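Endonuclease/exonuclease/phosphatase domain-containing protein (Enterococcus faecalis, PDB 3L1W) belongs to the DNase I-like endonuclease/exonuclease/phosphatase family and may act as a 3'-5' RNA exonuclease, though its function has not been established. Local coordinates at residues A[105-115]-A[127-137]. Residues are numbered along the deposited sequence; the frame is centred on the assembly and turned at random.
Sequences EAGCPRIALWG and LVINVHLDHIS. With EDO (1,2-ethanediol), chain K.
The antiparallel hairpin of strands 111-119 and 126-132 frays into two loops at this end, where Arg110 reaches across to Asp134 and His132. The Arg110 chain bends at chi2 (-84°) and carries its NE to Asp134 OD1 at 2.8 Å, a salt bridge in which the carboxylate is met on its anti side and stands perpendicular to the guanidinium. Arg110 NH1 lies 3.5 Å above the centre of the His132 ring, the two planes being steeply inclined, while Arg110 NH2 approaches His135 CD2 at 3.2 Å. Leu133 O lies 4.0 Å above one face of the Arg110 guanidinium, offset toward its rim, and also accepts a hydrogen bond from Asn168 ND2.

The strands belong to one of the two sheets of the DNase I-like sandwich. Val128 and Gly115 form a hydrogen-bonded pair, with Val128 N to Gly115 O at 2.8 Å, and Asn130 N donates to Leu113 O. The side chain of Asn130 points to the other sheet, where it bonds Ile41 O and Gln42. Where the strands separate, water takes over: one molecule links Ile111 O, Asn130 O and His132 N, and a second bridges Ile111 O to His132 O.

On the face of the sheet opposite Asn130, the one Trp114 and Ile129 point to, Leu127 CD1 meets Trp114 CE3 obliquely at 3.9 Å, and helix 153-158 touches both side chains. Trp114 NE1 donates to O2 of an ethanediol, probably from the crystallisation liquor, at 2.9 Å in the plane of the indole.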
ATOM      1  N   GLU A 105     -33.941 -19.966   3.579  1.00 24.88           N
ATOM      2  CA  GLU A 105     -32.875 -20.387   4.480  1.00 28.43           C
ATOM      3  C   GLU A 105     -32.196 -19.210   5.175  1.00 29.78           C
ATOM      4  O   GLU A 105     -31.411 -19.411   6.098  1.00 25.73           O
ATOM      5  CB  GLU A 105     -31.802 -21.161   3.708  1.00 32.85           C
ATOM      6  CG  GLU A 105     -32.323 -22.311   2.863  1.00 44.98           C
ATOM      7  CD  GLU A 105     -32.008 -23.655   3.470  1.00 60.33           C
ATOM      8  OE1 GLU A 105     -32.313 -23.847   4.666  1.00 65.27           O
ATOM      9  OE2 GLU A 105     -31.455 -24.517   2.752  1.00 63.36           O
ATOM     10  N   ALA A 106     -32.470 -17.993   4.715  1.00 29.33           N
ATOM     11  CA  ALA A 106     -31.680 -16.836   5.139  1.00 33.87           C
ATOM     12  C   ALA A 106     -32.332 -16.089   6.288  1.00 29.74           C
ATOM     13  O   ALA A 106     -33.530 -16.216   6.517  1.00 29.56           O
ATOM     14  CB  ALA A 106     -31.434 -15.886   3.963  1.00 29.03           C
ATOM     15  N   GLY A 107     -31.534 -15.295   6.996  1.00 36.41           N
ATOM     16  CA  GLY A 107     -32.030 -14.560   8.147  1.00 42.21           C
ATOM     17  C   GLY A 107     -32.469 -13.134   7.859  1.00 46.85           C
ATOM     18  O   GLY A 107     -32.998 -12.448   8.731  1.00 39.47           O
ATOM     19  N   CYS A 108     -32.248 -12.675   6.633  1.00 46.46           N
ATOM     20  CA  CYS A 108     -32.570 -11.300   6.279  1.00 43.28           C
ATOM     21  C   CYS A 108     -32.498 -11.124   4.768  1.00 31.55           C
ATOM     22  O   CYS A 108     -31.918 -11.960   4.077  1.00 31.62           O
ATOM     23  CB  CYS A 108     -31.589 -10.340   6.959  1.00 36.69           C
ATOM     24  SG  CYS A 108     -29.875 -10.484   6.371  1.00 52.86           S
ATOM     25  N   PRO A 109     -33.089 -10.040   4.250  1.00 33.67           N
ATOM     26  CA  PRO A 109     -32.933  -9.776   2.818  1.00 30.78           C
ATOM     27  C   PRO A 109     -31.459  -9.585   2.497  1.00 33.55           C
ATOM     28  O   PRO A 109     -30.720  -9.000   3.299  1.00 31.70           O
ATOM     29  CB  PRO A 109     -33.708  -8.466   2.613  1.00 31.75           C
ATOM     30  CG  PRO A 109     -34.615  -8.359   3.796  1.00 39.81           C
ATOM     31  CD  PRO A 109     -33.867  -8.990   4.923  1.00 39.26           C
ATOM     32  N   ARG A 110     -31.027 -10.124   1.362  1.00 23.70           N
ATOM     33  CA  ARG A 110     -29.668  -9.938   0.884  1.00 24.80           C
ATOM     34  C   ARG A 110     -29.768  -9.589  -0.580  1.00 19.18           C
ATOM     35  O   ARG A 110     -30.652 -10.089  -1.282  1.00 21.17           O
ATOM     36  CB  ARG A 110     -28.843 -11.219   1.029  1.00 27.06           C
ATOM     37  CG  ARG A 110     -28.596 -11.645   2.454  1.00 35.77           C
ATOM     38  CD  ARG A 110     -27.407 -10.930   3.041  1.00 30.59           C
ATOM     39  NE  ARG A 110     -27.278 -11.224   4.463  1.00 36.23           N
ATOM     40  CZ  ARG A 110     -26.341 -10.709   5.246  1.00 34.09           C
ATOM     41  NH1 ARG A 110     -25.438  -9.882   4.736  1.00 32.85           N
ATOM     42  NH2 ARG A 110     -26.302 -11.026   6.533  1.00 37.74           N
ATOM     43  N   ILE A 111     -28.875  -8.732  -1.045  1.00 19.34           N
ATOM     44  CA  ILE A 111     -28.868  -8.409  -2.458  1.00 19.97           C
ATOM     45  C   ILE A 111     -27.511  -8.694  -3.070  1.00 18.82           C
ATOM     46  O   ILE A 111     -26.504  -8.835  -2.371  1.00 18.21           O
ATOM     47  CB  ILE A 111     -29.222  -6.934  -2.721  1.00 21.16           C
ATOM     48  CG1 ILE A 111     -28.220  -6.008  -2.031  1.00 21.07           C
ATOM     49  CG2 ILE A 111     -30.660  -6.636  -2.265  1.00 19.28           C
ATOM     50  CD1 ILE A 111     -28.194  -4.605  -2.626  1.00 23.16           C
ATOM     51  N   ALA A 112     -27.500  -8.805  -4.388  1.00 16.58           N
ATOM     52  CA  ALA A 112     -26.261  -8.699  -5.137  1.00 17.34           C
ATOM     53  C   ALA A 112     -26.359  -7.462  -6.002  1.00 18.64           C
ATOM     54  O   ALA A 112     -27.425  -7.135  -6.533  1.00 19.30           O
ATOM     55  CB  ALA A 112     -26.022  -9.935  -5.990  1.00 19.18           C
ATOM     56  N   LEU A 113     -25.231  -6.775  -6.135  1.00 17.62           N
ATOM     57  CA  LEU A 113     -25.138  -5.572  -6.948  1.00 16.71           C
ATOM     58  C   LEU A 113     -24.118  -5.874  -8.032  1.00 19.24           C
ATOM     59  O   LEU A 113     -23.015  -6.329  -7.735  1.00 17.06           O
ATOM     60  CB  LEU A 113     -24.649  -4.399  -6.085  1.00 14.65           C
ATOM     61  CG  LEU A 113     -24.333  -3.069  -6.788  1.00 16.09           C
ATOM     62  CD1 LEU A 113     -25.568  -2.507  -7.495  1.00 18.88           C
ATOM     63  CD2 LEU A 113     -23.719  -2.029  -5.830  1.00 16.11           C
ATOM     64  N   TRP A 114     -24.472  -5.628  -9.289  1.00 17.18           N
ATOM     65  CA  TRP A 114     -23.536  -5.906 -10.374  1.00 17.20           C
ATOM     66  C   TRP A 114     -23.400  -4.718 -11.326  1.00 21.43           C
ATOM     67  O   TRP A 114     -24.259  -3.820 -11.369  1.00 19.50           O
ATOM     68  CB  TRP A 114     -23.968  -7.172 -11.132  1.00 15.76           C
ATOM     69  CG  TRP A 114     -25.326  -7.024 -11.763  1.00 18.20           C
ATOM     70  CD1 TRP A 114     -26.531  -7.351 -11.211  1.00 16.88           C
ATOM     71  CD2 TRP A 114     -25.613  -6.490 -13.063  1.00 18.19           C
ATOM     72  NE1 TRP A 114     -27.549  -7.050 -12.085  1.00 19.34           N
ATOM     73  CE2 TRP A 114     -27.010  -6.524 -13.229  1.00 20.09           C
ATOM     74  CE3 TRP A 114     -24.820  -5.982 -14.097  1.00 21.90           C
ATOM     75  CZ2 TRP A 114     -27.634  -6.073 -14.394  1.00 21.76           C
ATOM     76  CZ3 TRP A 114     -25.438  -5.537 -15.249  1.00 20.60           C
ATOM     77  CH2 TRP A 114     -26.832  -5.586 -15.392  1.00 24.96           C
ATOM     78  N   GLY A 115     -22.305  -4.716 -12.077  1.00 19.16           N
ATOM     79  CA  GLY A 115     -22.085  -3.718 -13.109  1.00 19.32           C
ATOM     80  C   GLY A 115     -21.362  -4.321 -14.293  1.00 20.30           C
ATOM     81  O   GLY A 115     -20.493  -5.190 -14.133  1.00 19.03           O
ATOM     82  N   LEU A 127     -17.864  -8.126 -16.487  1.00 17.39           N
ATOM     83  CA  LEU A 127     -18.883  -8.113 -15.447  1.00 16.33           C
ATOM     84  C   LEU A 127     -18.264  -8.093 -14.053  1.00 18.79           C
ATOM     85  O   LEU A 127     -17.335  -8.858 -13.768  1.00 19.35           O
ATOM     86  CB  LEU A 127     -19.780  -9.349 -15.595  1.00 17.77           C
ATOM     87  CG  LEU A 127     -20.867  -9.549 -14.545  1.00 17.63           C
ATOM     88  CD1 LEU A 127     -21.882  -8.421 -14.594  1.00 19.63           C
ATOM     89  CD2 LEU A 127     -21.556 -10.894 -14.769  1.00 18.68           C
ATOM     90  N   VAL A 128     -18.770  -7.207 -13.192  1.00 15.42           N
ATOM     91  CA  VAL A 128     -18.388  -7.205 -11.770  1.00 14.68           C
ATOM     92  C   VAL A 128     -19.610  -7.551 -10.920  1.00 17.57           C
ATOM     93  O   VAL A 128     -20.673  -6.955 -11.090  1.00 17.24           O
ATOM     94  CB  VAL A 128     -17.862  -5.836 -11.340  1.00 14.39           C
ATOM     95  CG1 VAL A 128     -17.576  -5.820  -9.829  1.00 16.83           C
ATOM     96  CG2 VAL A 128     -16.611  -5.466 -12.133  1.00 18.31           C
ATOM     97  N   ILE A 129     -19.463  -8.517 -10.011  1.00 15.77           N
ATOM     98  CA  ILE A 129     -20.554  -8.915  -9.124  1.00 14.75           C
ATOM     99  C   ILE A 129     -20.090  -8.741  -7.682  1.00 14.25           C
ATOM    100  O   ILE A 129     -19.125  -9.363  -7.266  1.00 15.95           O
ATOM    101  CB  ILE A 129     -20.950 -10.397  -9.325  1.00 16.71           C
ATOM    102  CG1 ILE A 129     -21.282 -10.686 -10.799  1.00 17.67           C
ATOM    103  CG2 ILE A 129     -22.125 -10.757  -8.426  1.00 16.84           C
ATOM    104  CD1 ILE A 129     -21.454 -12.181 -11.111  1.00 18.75           C
ATOM    105  N   ASN A 130     -20.785  -7.884  -6.940  1.00 13.63           N
ATOM    106  CA  ASN A 130     -20.471  -7.596  -5.541  1.00 13.54           C
ATOM    107  C   ASN A 130     -21.228  -8.577  -4.657  1.00 15.43           C
ATOM    108  O   ASN A 130     -22.458  -8.558  -4.617  1.00 16.10           O
ATOM    109  CB  ASN A 130     -20.875  -6.158  -5.207  1.00 14.72           C
ATOM    110  CG  ASN A 130     -20.395  -5.714  -3.834  1.00 16.81           C
ATOM    111  OD1 ASN A 130     -20.109  -6.539  -2.970  1.00 16.94           O
ATOM    112  ND2 ASN A 130     -20.322  -4.402  -3.628  1.00 17.59           N
ATOM    113  N   VAL A 131     -20.474  -9.434  -3.969  1.00 15.58           N
ATOM    114  CA  VAL A 131     -21.006 -10.512  -3.145  1.00 17.37           C
ATOM    115  C   VAL A 131     -21.066 -10.157  -1.653  1.00 14.01           C
ATOM    116  O   VAL A 131     -20.076  -9.711  -1.085  1.00 15.30           O
ATOM    117  CB  VAL A 131     -20.078 -11.749  -3.274  1.00 14.82           C
ATOM    118  CG1 VAL A 131     -20.516 -12.854  -2.332  1.00 18.10           C
ATOM    119  CG2 VAL A 131     -20.056 -12.248  -4.732  1.00 19.27           C
ATOM    120  N   HIS A 132     -22.216 -10.371  -1.013  1.00 15.02           N
ATOM    121  CA  HIS A 132     -22.239 -10.438   0.447  1.00 14.69           C
ATOM    122  C   HIS A 132     -23.241 -11.482   0.889  1.00 17.78           C
ATOM    123  O   HIS A 132     -24.442 -11.220   0.943  1.00 17.79           O
ATOM    124  CB  HIS A 132     -22.564  -9.088   1.093  1.00 15.72           C
ATOM    125  CG  HIS A 132     -22.298  -9.063   2.567  1.00 19.36           C
ATOM    126  ND1 HIS A 132     -22.662  -8.009   3.378  1.00 20.64           N
ATOM    127  CD2 HIS A 132     -21.689  -9.966   3.373  1.00 23.68           C
ATOM    128  CE1 HIS A 132     -22.301  -8.270   4.623  1.00 20.35           C
ATOM    129  NE2 HIS A 132     -21.706  -9.451   4.647  1.00 21.78           N
ATOM    130  N   LEU A 133     -22.745 -12.671   1.203  1.00 15.65           N
ATOM    131  CA  LEU A 133     -23.642 -13.790   1.490  1.00 16.51           C
ATOM    132  C   LEU A 133     -24.036 -13.788   2.951  1.00 18.91           C
ATOM    133  O   LEU A 133     -23.372 -13.165   3.770  1.00 19.50           O
ATOM    134  CB  LEU A 133     -22.994 -15.125   1.113  1.00 16.19           C
ATOM    135  CG  LEU A 133     -22.520 -15.234  -0.339  1.00 16.72           C
ATOM    136  CD1 LEU A 133     -21.910 -16.594  -0.614  1.00 16.72           C
ATOM    137  CD2 LEU A 133     -23.674 -14.958  -1.295  1.00 17.79           C
ATOM    138  N   ASP A 134     -25.121 -14.501   3.262  1.00 19.81           N
ATOM    139  CA  ASP A 134     -25.679 -14.551   4.604  1.00 20.41           C
ATOM    140  C   ASP A 134     -24.705 -15.180   5.593  1.00 21.19           C
ATOM    141  O   ASP A 134     -24.005 -16.133   5.263  1.00 23.69           O
ATOM    142  CB  ASP A 134     -26.976 -15.371   4.574  1.00 23.49           C
ATOM    143  CG  ASP A 134     -28.053 -14.791   5.453  1.00 38.21           C
ATOM    144  OD1 ASP A 134     -28.462 -13.636   5.222  1.00 45.42           O
ATOM    145  OD2 ASP A 134     -28.506 -15.494   6.373  1.00 48.18           O
ATOM    146  N   HIS A 135     -24.654 -14.651   6.809  1.00 21.46           N
ATOM    147  CA  HIS A 135     -23.782 -15.217   7.835  1.00 21.41           C
ATOM    148  C   HIS A 135     -24.440 -16.382   8.578  1.00 22.57           C
ATOM    149  O   HIS A 135     -23.773 -17.148   9.264  1.00 24.18           O
ATOM    150  CB  HIS A 135     -23.359 -14.143   8.844  1.00 20.79           C
ATOM    151  CG  HIS A 135     -24.508 -13.452   9.518  1.00 36.43           C
ATOM    152  ND1 HIS A 135     -25.168 -13.990  10.603  1.00 43.60           N
ATOM    153  CD2 HIS A 135     -25.102 -12.262   9.268  1.00 39.95           C
ATOM    154  CE1 HIS A 135     -26.125 -13.164  10.987  1.00 44.07           C
ATOM    155  NE2 HIS A 135     -26.109 -12.108  10.194  1.00 44.72           N
ATOM    156  N   ILE A 136     -25.747 -16.525   8.428  1.00 25.02           N
ATOM    157  CA  ILE A 136     -26.504 -17.440   9.270  1.00 26.59           C
ATOM    158  C   ILE A 136     -26.068 -18.913   9.169  1.00 27.22           C
ATOM    159  O   ILE A 136     -25.966 -19.601  10.184  1.00 28.55           O
ATOM    160  CB  ILE A 136     -28.024 -17.288   9.004  1.00 34.16           C
ATOM    161  CG1 ILE A 136     -28.843 -17.829  10.166  1.00 42.46           C
ATOM    162  CG2 ILE A 136     -28.422 -17.966   7.713  1.00 36.08           C
ATOM    163  CD1 ILE A 136     -30.331 -17.752   9.910  1.00 48.17           C
ATOM    164  N   SER A 137     -25.801 -19.396   7.956  1.00 21.72           N
ATOM    165  CA  SER A 137     -25.473 -20.805   7.778  1.00 20.22           C
ATOM    166  C   SER A 137     -24.834 -21.086   6.431  1.00 17.95           C
ATOM    167  O   SER A 137     -24.979 -20.308   5.491  1.00 21.53           O
ATOM    168  CB  SER A 137     -26.736 -21.659   7.905  1.00 22.73           C
ATOM    169  OG  SER A 137     -27.538 -21.548   6.736  1.00 24.31           O
TER
HETATM  170  C1  EDO K 262     -31.339  -9.219 -13.161  1.00 38.48           C
HETATM  171  O1  EDO K 262     -30.757  -9.767 -14.353  1.00 48.17           O
HETATM  172  C2  EDO K 262     -30.226  -8.662 -12.282  1.00 39.48           C
HETATM  173  O2  EDO K 262     -30.470  -7.296 -11.927  1.00 23.82           O
HETATM  174  O   HOH W   1     -24.173 -10.256  -3.135  1.00 20.34           O
HETATM  175  O   HOH W   2     -25.908  -8.958   0.284  1.00 23.57           O